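Long-range contacts in heme oxygenase 1 (Synechocystis sp., PDB 1WE1), which binds heme and, as a heme oxygenase, probably opens its ring to give biliverdin IXalpha, carbon monoxide and free iron: residues Ser99-Tyr105 against Asn199-Glu205; His123-Arg127 against Ala195-Asn199. All coordinates share one frame; numbering follows the deposited sequence.

Contact 1 of 2, residues Ser99-Tyr105 against Asn199-Glu205; sequences SAAGQAY and NMKMFNE. With HEM (protoporphyrin IX containing Fe), chain H.
E205 reaches out from helix 182-205 to the first turn of helix 100-115, where its OE1 accepts from A101 N at 2.8 Å. The N-H meets the syn side of OE1, tilted out of the carboxylate plane. OE2 of the same group lies beside S99 OG, modelled so close that the length of this bond is doubtful. S99 is the N-cap: its OG, held at chi1 75° between the backbone N and the carbonyl carbon, accepts from G102 N at 3.2 Å. The carboxylate thus sits at a helix N-terminus, whose first-turn N-H groups and dipole would probably stabilise its negative charge. Beside this polar end the contact becomes apolar, with A101 CB against M202 CG and K201 CG, both at 4.0 Å, while the M202 SD lies against G102 CA. M202 bends at chi3, so that CE packs 3.5 Å from Y105 CD2 at the ring edge, and SD, also at the edge, makes a Met-aromatic contact. Farther along, N199 ND2 donates to Y105 OH at 3.1 Å; amide and ring stand 90° apart, and N199 OD1 lies at the ring edge, in its plane. ND2 also donates to A195 O within N199's own helix. This is antiparallel helix packing: the axes of the two short segments approach to 8.7 Å, with their directions 167° apart. Helix 36-59 covers the junction, V49 touching Y105, L46 and N45 touching M202, and helix 120-146 meets Y105 through H123 and R127.

Contact 2 of 2, residues His123-Arg127 against Ala195-Asn199; sequences HSYTR and AFAMN. With HEM (protoporphyrin IX containing Fe), chain H.
A195 O, on the residue whose methyl packs against H123 CE1, takes two N-H groups of N199: the backbone N at 3.0 Å and ND2 at 2.9 Å, the latter well above the carbonyl plane. That leaves N199 OD1 turned to R127, whose NH1 donates to it weakly, at 2.9 Å. Bends at chi2 and chi3 fold the arginine back to this site, while D131 (salt bridge) and Y50 hold its other nitrogens. H123 meets the M198 CE at its ring edge, in plane, and is hydrogen-bonded to E191 through NE2. On the heme side T126 CG2 lies 3.8 Å from F196 CD1 and 3.4 Å from the heme methyl CMB, which sits over one face of the F196 ring. Replacing F196 with an alanine would probably leave CMB and T126 CG2 without their aromatic neighbour and open a gap beside axial H17. Y125 OH donates to propionate O1A at 2.7 Å, with O1A in the ring plane and methyl CMA over one face. Where these two helical segments cross at -48°, apolar groups therefore grip the porphyrin rim and a phenol hydroxyl helps to hold its propionate, alongside R10, K168 and R172, which also bind the heme.

In the fold
Contacts 1 and 2 lie 11 Å apart, centre to centre, on successive turns of helix 182-205 and share N199, whose amide links Y105 in contact 1 to R127 in contact 2. Y105 joins them directly as well: its OH packs 3.6 Å from R127 CD and its CE1 3.9 Å from H123 ND1, so helices 100-115 and 120-146, consecutive in the chain, meet here too. Both contacts touch the heme. Contact 1 reaches it through F203 CE2, 3.7 Å from vinyl carbon CBB, and contact 2 comes nearer the axial ligand, the F196 side chain lying about 4 Å from that of H17.

Contact 1 of 2, residues Ser99-Tyr105 against Asn199-Glu205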
# COMPACT_ATOMS: atom_id res chain seq x y z
N SER A 99 11.85 -7.46 3.85
CA SER A 99 13.04 -7.21 3.04
C SER A 99 13.69 -5.87 3.44
O SER A 99 13.12 -5.09 4.21
CB SER A 99 12.67 -7.15 1.57
OG SER A 99 12.03 -5.93 1.29
N ALA A 100 14.88 -5.60 2.90
CA ALA A 100 15.58 -4.35 3.22
C ALA A 100 14.75 -3.14 2.80
O ALA A 100 14.63 -2.19 3.57
CB ALA A 100 16.95 -4.31 2.54
N ALA A 101 14.17 -3.16 1.61
CA ALA A 101 13.36 -2.03 1.16
C ALA A 101 12.16 -1.88 2.07
O ALA A 101 11.77 -0.77 2.44
CB ALA A 101 12.90 -2.24 -0.26
N GLY A 102 11.58 -3.02 2.45
CA GLY A 102 10.43 -2.99 3.33
C GLY A 102 10.81 -2.39 4.67
O GLY A 102 10.02 -1.67 5.27
N GLN A 103 12.01 -2.70 5.14
CA GLN A 103 12.45 -2.18 6.43
C GLN A 103 12.66 -0.67 6.33
O GLN A 103 12.31 0.08 7.24
CB GLN A 103 13.75 -2.87 6.87
CG GLN A 103 14.26 -2.43 8.24
CD GLN A 103 13.28 -2.75 9.36
OE1 GLN A 103 13.05 -3.92 9.69
NE2 GLN A 103 12.71 -1.71 9.96
N ALA A 104 13.24 -0.24 5.21
CA ALA A 104 13.47 1.18 5.00
C ALA A 104 12.11 1.89 5.03
O ALA A 104 11.97 2.97 5.60
CB ALA A 104 14.17 1.42 3.66
N TYR A 105 11.12 1.26 4.41
CA TYR A 105 9.78 1.82 4.38
C TYR A 105 9.30 2.01 5.83
O TYR A 105 8.96 3.12 6.23
CB TYR A 105 8.83 0.87 3.64
CG TYR A 105 7.58 1.53 3.09
CD1 TYR A 105 7.00 2.64 3.72
CD2 TYR A 105 6.96 1.03 1.94
CE1 TYR A 105 5.82 3.22 3.22
CE2 TYR A 105 5.78 1.60 1.44
CZ TYR A 105 5.22 2.69 2.09
OH TYR A 105 4.05 3.23 1.60
N ASN A 199 7.59 2.15 -2.39
CA ASN A 199 6.76 1.03 -2.81
C ASN A 199 7.44 0.44 -4.03
O ASN A 199 7.60 -0.77 -4.16
CB ASN A 199 5.36 1.52 -3.18
CG ASN A 199 4.49 1.72 -1.97
OD1 ASN A 199 3.94 0.77 -1.44
ND2 ASN A 199 4.39 2.95 -1.50
N MET A 200 7.87 1.32 -4.92
CA MET A 200 8.53 0.91 -6.14
C MET A 200 9.80 0.12 -5.86
O MET A 200 10.13 -0.80 -6.61
CB MET A 200 8.83 2.13 -7.00
CG MET A 200 7.59 2.82 -7.53
SD MET A 200 7.93 3.87 -8.95
CE MET A 200 8.12 5.49 -8.16
N LYS A 201 10.50 0.44 -4.78
CA LYS A 201 11.72 -0.29 -4.48
C LYS A 201 11.40 -1.71 -4.01
O LYS A 201 12.16 -2.65 -4.29
CB LYS A 201 12.56 0.46 -3.44
CG LYS A 201 14.00 -0.04 -3.41
CD LYS A 201 14.96 0.88 -2.68
CE LYS A 201 16.37 0.31 -2.72
NZ LYS A 201 17.42 1.30 -2.33
N MET A 202 10.28 -1.89 -3.32
CA MET A 202 9.89 -3.22 -2.88
C MET A 202 9.59 -4.09 -4.12
O MET A 202 9.95 -5.27 -4.17
CB MET A 202 8.66 -3.15 -1.98
CG MET A 202 8.95 -2.58 -0.60
SD MET A 202 7.57 -2.68 0.58
CE MET A 202 6.35 -1.63 -0.22
N PHE A 203 8.93 -3.49 -5.12
CA PHE A 203 8.59 -4.20 -6.35
C PHE A 203 9.84 -4.64 -7.10
O PHE A 203 9.93 -5.78 -7.57
CB PHE A 203 7.76 -3.32 -7.29
CG PHE A 203 6.45 -2.87 -6.73
CD1 PHE A 203 5.78 -3.61 -5.75
CD2 PHE A 203 5.84 -1.71 -7.22
CE1 PHE A 203 4.53 -3.20 -5.28
CE2 PHE A 203 4.58 -1.29 -6.76
CZ PHE A 203 3.92 -2.04 -5.79
N ASN A 204 10.79 -3.72 -7.24
CA ASN A 204 12.03 -4.03 -7.94
C ASN A 204 12.80 -5.18 -7.26
O ASN A 204 13.48 -5.96 -7.93
CB ASN A 204 12.91 -2.78 -8.03
CG ASN A 204 12.41 -1.80 -9.07
OD1 ASN A 204 12.08 -2.19 -10.19
ND2 ASN A 204 12.37 -0.51 -8.71
N GLU A 205 12.69 -5.27 -5.93
CA GLU A 205 13.35 -6.34 -5.17
C GLU A 205 12.83 -7.70 -5.61
O GLU A 205 13.49 -8.73 -5.42
CB GLU A 205 13.07 -6.19 -3.68
CG GLU A 205 14.05 -5.35 -2.91
CD GLU A 205 13.68 -5.29 -1.44
OE1 GLU A 205 14.51 -4.82 -0.63
OE2 GLU A 205 12.55 -5.70 -1.09
CHA HEM H . -5.25 6.00 -7.84
CHB HEM H . -1.53 4.81 -4.99
CHC HEM H . -0.17 1.61 -8.38
CHD HEM H . -4.59 1.81 -10.23
C1A HEM H . -4.29 6.08 -6.81
C2A HEM H . -4.22 7.10 -5.77
C3A HEM H . -3.14 6.79 -4.99
C4A HEM H . -2.59 5.54 -5.53
CMA HEM H . -2.60 7.53 -3.81
CAA HEM H . -5.21 8.23 -5.57
CBA HEM H . -5.07 9.43 -6.54
CGA HEM H . -5.99 10.49 -6.32
O1A HEM H . -5.52 11.52 -5.69
O2A HEM H . -7.18 10.45 -6.68
C1B HEM H . -0.79 3.84 -5.68
C2B HEM H . 0.51 3.32 -5.26
C3B HEM H . 0.87 2.38 -6.18
C4B HEM H . -0.18 2.39 -7.20
CMB HEM H . 1.24 3.77 -4.02
CAB HEM H . 2.06 1.44 -6.18
CBB HEM H . 3.43 2.16 -6.29
C1C HEM H . -1.27 1.31 -9.13
C2C HEM H . -1.37 0.23 -10.10
C3C HEM H . -2.53 0.46 -10.77
C4C HEM H . -3.26 1.45 -10.02
CMC HEM H . -0.36 -0.88 -10.27
CAC HEM H . -2.98 -0.18 -12.08
CBC HEM H . -3.80 -1.48 -11.81
C1D HEM H . -5.20 2.99 -9.73
C2D HEM H . -6.52 3.46 -10.14
C3D HEM H . -6.73 4.61 -9.44
C4D HEM H . -5.50 4.86 -8.64
CMD HEM H . -7.37 2.76 -11.14
CAD HEM H . -7.92 5.53 -9.41
CBD HEM H . -7.76 6.76 -10.40
CGD HEM H . -8.73 7.77 -10.19
O1D HEM H . -9.05 8.13 -8.99
O2D HEM H . -9.30 8.34 -11.17
NA HEM H . -3.28 5.16 -6.66
NB HEM H . -1.21 3.26 -6.86
NC HEM H . -2.48 2.04 -9.06
ND HEM H . -4.63 3.84 -8.79
FE HEM H . -2.90 3.59 -7.85
O HOH W 1 -3.76 2.57 -6.64

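Contact 2 of 2, residues His123-Arg127 against Ala195-Asn199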
# COMPACT_ATOMS: atom_id res chain seq x y z
N HIS A 123 1.61 9.39 3.87
CA HIS A 123 1.66 7.94 3.92
C HIS A 123 0.27 7.33 3.91
O HIS A 123 0.03 6.34 3.22
CB HIS A 123 2.45 7.50 5.15
CG HIS A 123 3.93 7.59 4.95
ND1 HIS A 123 4.60 6.80 4.04
CD2 HIS A 123 4.85 8.42 5.47
CE1 HIS A 123 5.87 7.15 4.01
NE2 HIS A 123 6.05 8.13 4.87
N SER A 124 -0.64 7.93 4.67
CA SER A 124 -2.03 7.48 4.71
C SER A 124 -2.59 7.66 3.30
O SER A 124 -3.28 6.78 2.77
CB SER A 124 -2.84 8.33 5.70
OG SER A 124 -4.24 8.15 5.53
N TYR A 125 -2.27 8.79 2.68
CA TYR A 125 -2.75 9.07 1.35
C TYR A 125 -2.22 8.02 0.38
O TYR A 125 -3.01 7.32 -0.25
CB TYR A 125 -2.34 10.48 0.89
CG TYR A 125 -2.55 10.72 -0.60
CD1 TYR A 125 -3.83 10.83 -1.14
CD2 TYR A 125 -1.46 10.76 -1.47
CE1 TYR A 125 -4.02 10.96 -2.53
CE2 TYR A 125 -1.64 10.89 -2.85
CZ TYR A 125 -2.91 10.98 -3.36
OH TYR A 125 -3.07 11.08 -4.72
N THR A 126 -0.90 7.92 0.28
CA THR A 126 -0.28 6.97 -0.65
C THR A 126 -0.79 5.53 -0.58
O THR A 126 -0.98 4.90 -1.61
CB THR A 126 1.24 6.98 -0.50
OG1 THR A 126 1.73 8.30 -0.78
CG2 THR A 126 1.88 6.01 -1.48
N ARG A 127 -1.03 5.00 0.62
CA ARG A 127 -1.53 3.63 0.73
C ARG A 127 -3.06 3.54 0.67
O ARG A 127 -3.63 3.08 -0.32
CB ARG A 127 -1.01 2.97 2.01
CG ARG A 127 0.47 2.56 1.98
CD ARG A 127 0.87 1.91 0.64
NE ARG A 127 -0.03 0.82 0.26
CZ ARG A 127 0.11 0.07 -0.83
NH1 ARG A 127 1.12 0.28 -1.68
NH2 ARG A 127 -0.75 -0.91 -1.08
N ALA A 195 7.13 8.14 -0.59
CA ALA A 195 6.49 6.86 -0.31
C ALA A 195 6.33 6.05 -1.59
O ALA A 195 6.59 4.85 -1.60
CB ALA A 195 5.14 7.09 0.34
N PHE A 196 5.90 6.70 -2.67
CA PHE A 196 5.75 5.98 -3.92
C PHE A 196 7.06 5.28 -4.27
O PHE A 196 7.07 4.10 -4.62
CB PHE A 196 5.40 6.93 -5.07
CG PHE A 196 3.93 7.05 -5.33
CD1 PHE A 196 3.12 7.85 -4.53
CD2 PHE A 196 3.35 6.37 -6.40
CE1 PHE A 196 1.76 7.97 -4.80
CE2 PHE A 196 1.99 6.50 -6.67
CZ PHE A 196 1.20 7.30 -5.87
N ALA A 197 8.16 6.01 -4.17
CA ALA A 197 9.46 5.45 -4.49
C ALA A 197 9.75 4.24 -3.60
O ALA A 197 10.33 3.26 -4.06
CB ALA A 197 10.54 6.50 -4.32
N MET A 198 9.33 4.31 -2.35
CA MET A 198 9.56 3.20 -1.43
C MET A 198 8.75 1.94 -1.79
O MET A 198 9.18 0.82 -1.52
CB MET A 198 9.26 3.64 -0.01
CG MET A 198 10.26 4.67 0.47
SD MET A 198 10.09 5.10 2.19
CE MET A 198 8.90 6.48 2.09
N ASN A 199 7.59 2.15 -2.39
CA ASN A 199 6.76 1.03 -2.81
C ASN A 199 7.44 0.44 -4.03
O ASN A 199 7.60 -0.77 -4.16
CB ASN A 199 5.36 1.52 -3.18
CG ASN A 199 4.49 1.72 -1.97
OD1 ASN A 199 3.94 0.77 -1.44
ND2 ASN A 199 4.39 2.95 -1.50
CHA HEM H . -5.25 6.00 -7.84
CHB HEM H . -1.53 4.81 -4.99
CHC HEM H . -0.17 1.61 -8.38
CHD HEM H . -4.59 1.81 -10.23
C1A HEM H . -4.29 6.08 -6.81
C2A HEM H . -4.22 7.10 -5.77
C3A HEM H . -3.14 6.79 -4.99
C4A HEM H . -2.59 5.54 -5.53
CMA HEM H . -2.60 7.53 -3.81
CAA HEM H . -5.21 8.23 -5.57
CBA HEM H . -5.07 9.43 -6.54
CGA HEM H . -5.99 10.49 -6.32
O1A HEM H . -5.52 11.52 -5.69
O2A HEM H . -7.18 10.45 -6.68
C1B HEM H . -0.79 3.84 -5.68
C2B HEM H . 0.51 3.32 -5.26
C3B HEM H . 0.87 2.38 -6.18
C4B HEM H . -0.18 2.39 -7.20
CMB HEM H . 1.24 3.77 -4.02
CAB HEM H . 2.06 1.44 -6.18
CBB HEM H . 3.43 2.16 -6.29
C1C HEM H . -1.27 1.31 -9.13
C2C HEM H . -1.37 0.23 -10.10
C3C HEM H . -2.53 0.46 -10.77
C4C HEM H . -3.26 1.45 -10.02
CMC HEM H . -0.36 -0.88 -10.27
CAC HEM H . -2.98 -0.18 -12.08
CBC HEM H . -3.80 -1.48 -11.81
C1D HEM H . -5.20 2.99 -9.73
C2D HEM H . -6.52 3.46 -10.14
C3D HEM H . -6.73 4.61 -9.44
C4D HEM H . -5.50 4.86 -8.64
CMD HEM H . -7.37 2.76 -11.14
CAD HEM H . -7.92 5.53 -9.41
CBD HEM H . -7.76 6.76 -10.40
CGD HEM H . -8.73 7.77 -10.19
O1D HEM H . -9.05 8.13 -8.99
O2D HEM H . -9.30 8.34 -11.17
NA HEM H . -3.28 5.16 -6.66
NB HEM H . -1.21 3.26 -6.86
NC HEM H . -2.48 2.04 -9.06
ND HEM H . -4.63 3.84 -8.79
FE HEM H . -2.90 3.59 -7.85
O HOH W 1 -3.76 2.57 -6.64